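Local coordinates for protein ribokinase (Cryptococcus neoformans var. grubii serotype A, PDB 6CW5) that probably phosphorylates D-ribose at O-5 with ATP and a divalent cation, most likely magnesium, to give D-ribose 5-phosphate, at residues V66-K80 with G87-T101. Residues are numbered along the deposited sequence; the frame is centred on the assembly and turned at random. Where two conformers were deposited one is given.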
loop_
_atom_site.group_PDB
_atom_site.type_symbol
_atom_site.label_atom_id
_atom_site.label_comp_id
_atom_site.label_asym_id
_atom_site.label_seq_id
_atom_site.Cartn_x
_atom_site.Cartn_y
_atom_site.Cartn_z
ATOM N N VAL A 66 -6.640 2.383 -22.679
ATOM C CA VAL A 66 -6.020 2.660 -21.392
ATOM C C VAL A 66 -7.097 3.066 -20.406
ATOM O O VAL A 66 -8.116 3.669 -20.775
ATOM C CB VAL A 66 -4.924 3.751 -21.519
ATOM C CG1 VAL A 66 -5.514 5.055 -22.122
ATOM C CG2 VAL A 66 -4.255 3.982 -20.191
ATOM N N GLU A 67 -6.893 2.674 -19.156
ATOM C CA GLU A 67 -7.752 3.015 -18.022
ATOM C C GLU A 67 -6.890 3.630 -16.931
ATOM O O GLU A 67 -5.768 3.180 -16.719
ATOM C CB GLU A 67 -8.449 1.779 -17.431
ATOM C CG GLU A 67 -9.369 1.025 -18.373
ATOM C CD GLU A 67 -10.814 1.470 -18.286
ATOM O OE1 GLU A 67 -11.235 2.050 -17.253
ATOM O OE2 GLU A 67 -11.535 1.231 -19.274
ATOM N N LEU A 68 -7.418 4.631 -16.222
ATOM C CA LEU A 68 -6.698 5.278 -15.125
ATOM C C LEU A 68 -7.358 4.938 -13.791
ATOM O O LEU A 68 -8.593 5.006 -13.665
ATOM C CB LEU A 68 -6.650 6.797 -15.332
ATOM C CG LEU A 68 -5.967 7.596 -14.214
ATOM C CD1 LEU A 68 -4.484 7.237 -14.101
ATOM C CD2 LEU A 68 -6.145 9.116 -14.452
ATOM N N ASP A 69 -6.548 4.483 -12.826
ATOM C CA ASP A 69 -7.017 4.109 -11.493
ATOM C C ASP A 69 -6.394 5.102 -10.506
ATOM O O ASP A 69 -5.172 5.173 -10.385
ATOM C CB ASP A 69 -6.608 2.657 -11.190
ATOM C CG ASP A 69 -7.049 2.172 -9.824
ATOM O OD1 ASP A 69 -7.265 2.982 -8.908
ATOM O OD2 ASP A 69 -7.109 0.953 -9.648
ATOM N N GLY A 70 -7.224 5.869 -9.804
ATOM C CA GLY A 70 -6.688 6.877 -8.899
ATOM C C GLY A 70 -7.829 7.684 -8.314
ATOM O O GLY A 70 -8.948 7.178 -8.224
ATOM N N ALA A 71 -7.578 8.931 -7.920
ATOM C CA ALA A 71 -8.642 9.688 -7.277
ATOM C C ALA A 71 -8.438 11.179 -7.499
ATOM O O ALA A 71 -7.306 11.669 -7.558
ATOM C CB ALA A 71 -8.702 9.398 -5.778
ATOM N N ILE A 72 -9.554 11.900 -7.568
ATOM C CA ILE A 72 -9.559 13.358 -7.642
ATOM C C ILE A 72 -10.547 13.880 -6.610
ATOM O O ILE A 72 -11.337 13.130 -6.031
ATOM C CB ILE A 72 -9.942 13.884 -9.042
ATOM C CG1 ILE A 72 -11.330 13.348 -9.435
ATOM C CG2 ILE A 72 -8.859 13.484 -10.060
ATOM C CD1 ILE A 72 -11.940 14.066 -10.654
ATOM N N GLY A 73 -10.522 15.205 -6.413
ATOM C CA GLY A 73 -11.612 15.850 -5.715
ATOM C C GLY A 73 -12.643 16.401 -6.685
ATOM O O GLY A 73 -12.443 16.366 -7.897
ATOM N N ASP A 74 -13.744 16.916 -6.118
ATOM C CA ASP A 74 -14.766 17.589 -6.919
ATOM C C ASP A 74 -14.152 18.598 -7.880
ATOM O O ASP A 74 -14.630 18.767 -9.007
ATOM C CB ASP A 74 -15.762 18.315 -6.009
ATOM C CG ASP A 74 -16.899 17.436 -5.549
ATOM O OD1 ASP A 74 -16.877 16.222 -5.827
ATOM O OD2 ASP A 74 -17.832 17.973 -4.908
ATOM N N ASP A 75 -13.100 19.298 -7.436
ATOM C CA ASP A 75 -12.534 20.384 -8.222
ATOM C C ASP A 75 -11.753 19.894 -9.430
ATOM O O ASP A 75 -11.342 20.717 -10.257
ATOM C CB ASP A 75 -11.647 21.271 -7.341
ATOM C CG ASP A 75 -10.461 20.535 -6.722
ATOM O OD1 ASP A 75 -10.357 19.280 -6.778
ATOM O OD2 ASP A 75 -9.597 21.251 -6.167
ATOM N N GLY A 76 -11.556 18.585 -9.563
ATOM C CA GLY A 76 -10.831 18.024 -10.679
ATOM C C GLY A 76 -11.700 17.355 -11.709
ATOM O O GLY A 76 -11.157 16.738 -12.646
ATOM N N ILE A 77 -13.020 17.443 -11.600
ATOM C CA ILE A 77 -13.885 16.744 -12.546
ATOM C C ILE A 77 -13.597 17.184 -13.979
ATOM O O ILE A 77 -13.662 16.368 -14.906
ATOM C CB ILE A 77 -15.359 16.947 -12.147
ATOM C CG1 ILE A 77 -15.667 16.110 -10.902
ATOM C CG2 ILE A 77 -16.300 16.578 -13.285
ATOM C CD1 ILE A 77 -16.939 16.562 -10.164
ATOM N N TRP A 78 -13.206 18.448 -14.182
ATOM C CA TRP A 78 -12.890 18.904 -15.535
ATOM C C TRP A 78 -11.688 18.161 -16.119
ATOM O O TRP A 78 -11.601 17.988 -17.341
ATOM C CB TRP A 78 -12.664 20.424 -15.541
ATOM C CG TRP A 78 -11.461 20.878 -14.738
ATOM C CD1 TRP A 78 -11.423 21.151 -13.407
ATOM C CD2 TRP A 78 -10.135 21.110 -15.233
ATOM N NE1 TRP A 78 -10.155 21.541 -13.038
ATOM C CE2 TRP A 78 -9.348 21.528 -14.144
ATOM C CE3 TRP A 78 -9.541 21.019 -16.494
ATOM C CZ2 TRP A 78 -7.990 21.847 -14.275
ATOM C CZ3 TRP A 78 -8.193 21.347 -16.622
ATOM C CH2 TRP A 78 -7.443 21.757 -15.521
ATOM N N VAL A 79 -10.771 17.691 -15.273
ATOM C CA VAL A 79 -9.672 16.854 -15.757
ATOM C C VAL A 79 -10.181 15.458 -16.094
ATOM O O VAL A 79 -9.795 14.870 -17.110
ATOM C CB VAL A 79 -8.541 16.794 -14.720
ATOM C CG1 VAL A 79 -7.349 15.978 -15.263
ATOM C CG2 VAL A 79 -8.108 18.216 -14.307
ATOM N N LYS A 80 -11.042 14.900 -15.239
ATOM C CA LYS A 80 -11.675 13.619 -15.553
ATOM C C LYS A 80 -12.416 13.692 -16.886
ATOM O O LYS A 80 -12.381 12.745 -17.685
ATOM C CB LYS A 80 -12.628 13.222 -14.422
ATOM C CG LYS A 80 -13.291 11.837 -14.582
ATOM C CD LYS A 80 -14.057 11.434 -13.322
ATOM C CE LYS A 80 -14.982 10.226 -13.577
ATOM N NZ LYS A 80 -16.106 10.549 -14.464
ATOM N N GLY A 87 -10.581 9.309 -24.606
ATOM C CA GLY A 87 -10.715 7.870 -24.677
ATOM C C GLY A 87 -10.159 7.116 -23.486
ATOM O O GLY A 87 -10.204 5.879 -23.487
ATOM N N VAL A 88 -9.645 7.818 -22.477
ATOM C CA VAL A 88 -9.120 7.172 -21.273
ATOM C C VAL A 88 -10.282 6.685 -20.418
ATOM O O VAL A 88 -11.198 7.454 -20.099
ATOM C CB VAL A 88 -8.233 8.141 -20.485
ATOM C CG1 VAL A 88 -7.724 7.502 -19.199
ATOM C CG2 VAL A 88 -7.082 8.623 -21.361
ATOM N N GLY A 89 -10.248 5.412 -20.037
ATOM C CA GLY A 89 -11.290 4.890 -19.169
ATOM C C GLY A 89 -11.121 5.407 -17.753
ATOM O O GLY A 89 -10.013 5.475 -17.226
ATOM N N THR A 90 -12.244 5.794 -17.132
ATOM C CA THR A 90 -12.183 6.441 -15.825
ATOM C C THR A 90 -13.103 5.806 -14.784
ATOM O O THR A 90 -13.385 6.445 -13.761
ATOM C CB THR A 90 -12.535 7.929 -15.943
ATOM O OG1 THR A 90 -13.865 8.041 -16.467
ATOM C CG2 THR A 90 -11.554 8.645 -16.872
ATOM N N ASP A 91 -13.598 4.580 -15.011
ATOM C CA ASP A 91 -14.446 3.956 -13.992
ATOM C C ASP A 91 -13.736 3.862 -12.644
ATOM O O ASP A 91 -14.389 3.889 -11.596
ATOM C CB ASP A 91 -14.883 2.558 -14.414
ATOM C CG ASP A 91 -15.914 2.573 -15.513
ATOM O OD1 ASP A 91 -16.293 3.683 -15.962
ATOM O OD2 ASP A 91 -16.334 1.466 -15.928
ATOM N N LYS A 92 -12.413 3.737 -12.648
ATOM C CA LYS A 92 -11.633 3.597 -11.424
ATOM C C LYS A 92 -11.016 4.911 -10.980
ATOM O O LYS A 92 -10.133 4.903 -10.119
ATOM C CB LYS A 92 -10.527 2.558 -11.610
ATOM C CG LYS A 92 -11.037 1.190 -12.090
ATOM C CD LYS A 92 -11.771 0.449 -11.010
ATOM C CE LYS A 92 -12.020 -1.007 -11.433
ATOM N NZ LYS A 92 -12.950 -1.128 -12.605
ATOM N N LEU A 93 -11.444 6.035 -11.556
ATOM C CA LEU A 93 -10.963 7.358 -11.149
ATOM C C LEU A 93 -12.009 7.908 -10.185
ATOM O O LEU A 93 -13.067 8.410 -10.594
ATOM C CB LEU A 93 -10.726 8.266 -12.351
ATOM C CG LEU A 93 -10.203 9.670 -11.998
ATOM C CD1 LEU A 93 -8.869 9.578 -11.266
ATOM C CD2 LEU A 93 -10.059 10.520 -13.236
ATOM N N LYS A 94 -11.718 7.771 -8.893
ATOM C CA LYS A 94 -12.681 8.034 -7.847
ATOM C C LYS A 94 -12.756 9.529 -7.585
ATOM O O LYS A 94 -11.743 10.227 -7.639
ATOM C CB LYS A 94 -12.284 7.288 -6.572
ATOM C CG LYS A 94 -12.389 5.740 -6.747
ATOM C CD LYS A 94 -11.511 4.951 -5.782
ATOM C CE LYS A 94 -10.036 4.947 -6.185
ATOM N NZ LYS A 94 -9.715 4.146 -7.408
ATOM N N ILE A 95 -13.962 10.008 -7.282
ATOM C CA ILE A 95 -14.173 11.395 -6.888
ATOM C C ILE A 95 -14.418 11.409 -5.388
ATOM O O ILE A 95 -15.399 10.826 -4.902
ATOM C CB ILE A 95 -15.348 12.018 -7.652
ATOM C CG1 ILE A 95 -15.076 11.960 -9.163
ATOM C CG2 ILE A 95 -15.562 13.441 -7.189
ATOM C CD1 ILE A 95 -16.302 12.302 -10.022
ATOM N N VAL A 96 -13.556 12.098 -4.656
ATOM C CA VAL A 96 -13.515 12.009 -3.201
ATOM C C VAL A 96 -14.162 13.249 -2.625
ATOM O O VAL A 96 -13.704 14.364 -2.886
ATOM C CB VAL A 96 -12.076 11.875 -2.687
ATOM C CG1 VAL A 96 -12.079 11.675 -1.185
ATOM C CG2 VAL A 96 -11.390 10.721 -3.384
ATOM N N LYS A 97 -15.199 13.046 -1.823
ATOM C CA LYS A 97 -15.860 14.146 -1.152
ATOM C C LYS A 97 -14.948 14.757 -0.092
ATOM O O LYS A 97 -14.198 14.051 0.586
ATOM C CB LYS A 97 -17.158 13.651 -0.515
ATOM N N ASP A 98 -15.023 16.077 0.056
ATOM C CA ASP A 98 -14.242 16.790 1.065
ATOM C C ASP A 98 -12.735 16.585 0.879
ATOM O O ASP A 98 -11.972 16.652 1.844
ATOM C CB ASP A 98 -14.647 16.379 2.484
ATOM C CG ASP A 98 -16.117 16.587 2.762
ATOM O OD1 ASP A 98 -16.709 17.541 2.214
ATOM O OD2 ASP A 98 -16.679 15.794 3.544
ATOM N N GLU A 99 -12.295 16.319 -0.343
ATOM C CA GLU A 99 -10.874 16.241 -0.671
ATOM C C GLU A 99 -10.624 17.103 -1.896
ATOM O O GLU A 99 -11.536 17.368 -2.674
ATOM C CB GLU A 99 -10.417 14.806 -0.950
ATOM C CG GLU A 99 -8.916 14.656 -1.148
ATOM C CD GLU A 99 -8.086 15.289 -0.040
ATOM O OE1 GLU A 99 -7.720 14.572 0.915
ATOM O OE2 GLU A 99 -7.787 16.503 -0.115
ATOM N N VAL A 100 -9.391 17.577 -2.054
ATOM C CA VAL A 100 -9.048 18.349 -3.241
ATOM C C VAL A 100 -8.197 17.482 -4.155
ATOM O O VAL A 100 -7.458 16.593 -3.709
ATOM C CB VAL A 100 -8.329 19.678 -2.917
ATOM C CG1 VAL A 100 -9.274 20.637 -2.177
ATOM C CG2 VAL A 100 -7.035 19.435 -2.138
ATOM N N THR A 101 -8.318 17.741 -5.452
ATOM C CA THR A 101 -7.408 17.143 -6.415
ATOM C C THR A 101 -5.968 17.518 -6.069
ATOM O O THR A 101 -5.692 18.637 -5.615
ATOM C CB THR A 101 -7.799 17.635 -7.816
ATOM O OG1 THR A 101 -9.177 17.294 -8.052
ATOM C CG2 THR A 101 -6.953 16.970 -8.900
HETATM O O HOH W 1 -8.739 3.691 -23.972
HETATM O O HOH W 2 -10.640 3.420 -14.764
HETATM O O HOH W 3 -12.218 -0.067 -15.596
HETATM O O HOH W 4 -14.548 16.603 -3.583
HETATM O O HOH W 5 -6.869 21.005 -6.100
HETATM O O HOH W 6 -12.693 19.411 -4.440
#
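Thr101 and Asp75 tie the 3-10 turn 74-76 to the chain after strand 93-96: Asp75 OD1 takes Thr101 N on its syn lone pair and, from above the carboxylate plane, the Thr101 hydroxyl (OG1 to OD1, 2.6 Å). Asp75 CG sits between its own backbone N and carbonyl carbon (chi1 61°), which turns the carboxylate to Thr101; OG1 of that threonine in turn accepts Gly73 N at 3.0 Å. Ile72 lies side by side with both Thr101 and Ile95, its CG1 4.0 Å from Ile95 CG1, while its CG2 meets Leu93 CD1. Leu93 reaches the helix with its other branch, CD2 resting 3.7 Å from Lys80 CG; the lysine chain, extended as far as CE and bent at the last torsion, passes Ile95 CD1 and ends in a salt bridge with Glu84. On the sheet face of Ala71 and Val96, Lys94 curls back through bends at chi3 and chi4, bringing NZ into a salt bridge with Asp69 OD1 (3.1 Å), met from above the carboxylate plane, and a hydrogen bond to Lys92 O (2.8 Å). Gly70 N reaches that carbonyl from the opposite face, and Tyr155 holds Asp69 OD2. Parallel strands 66-73 and 93-96, joined through helix 77-85, form a beta-alpha-beta crossover at the edge of the large sheet of the PfkB/ribokinase fold.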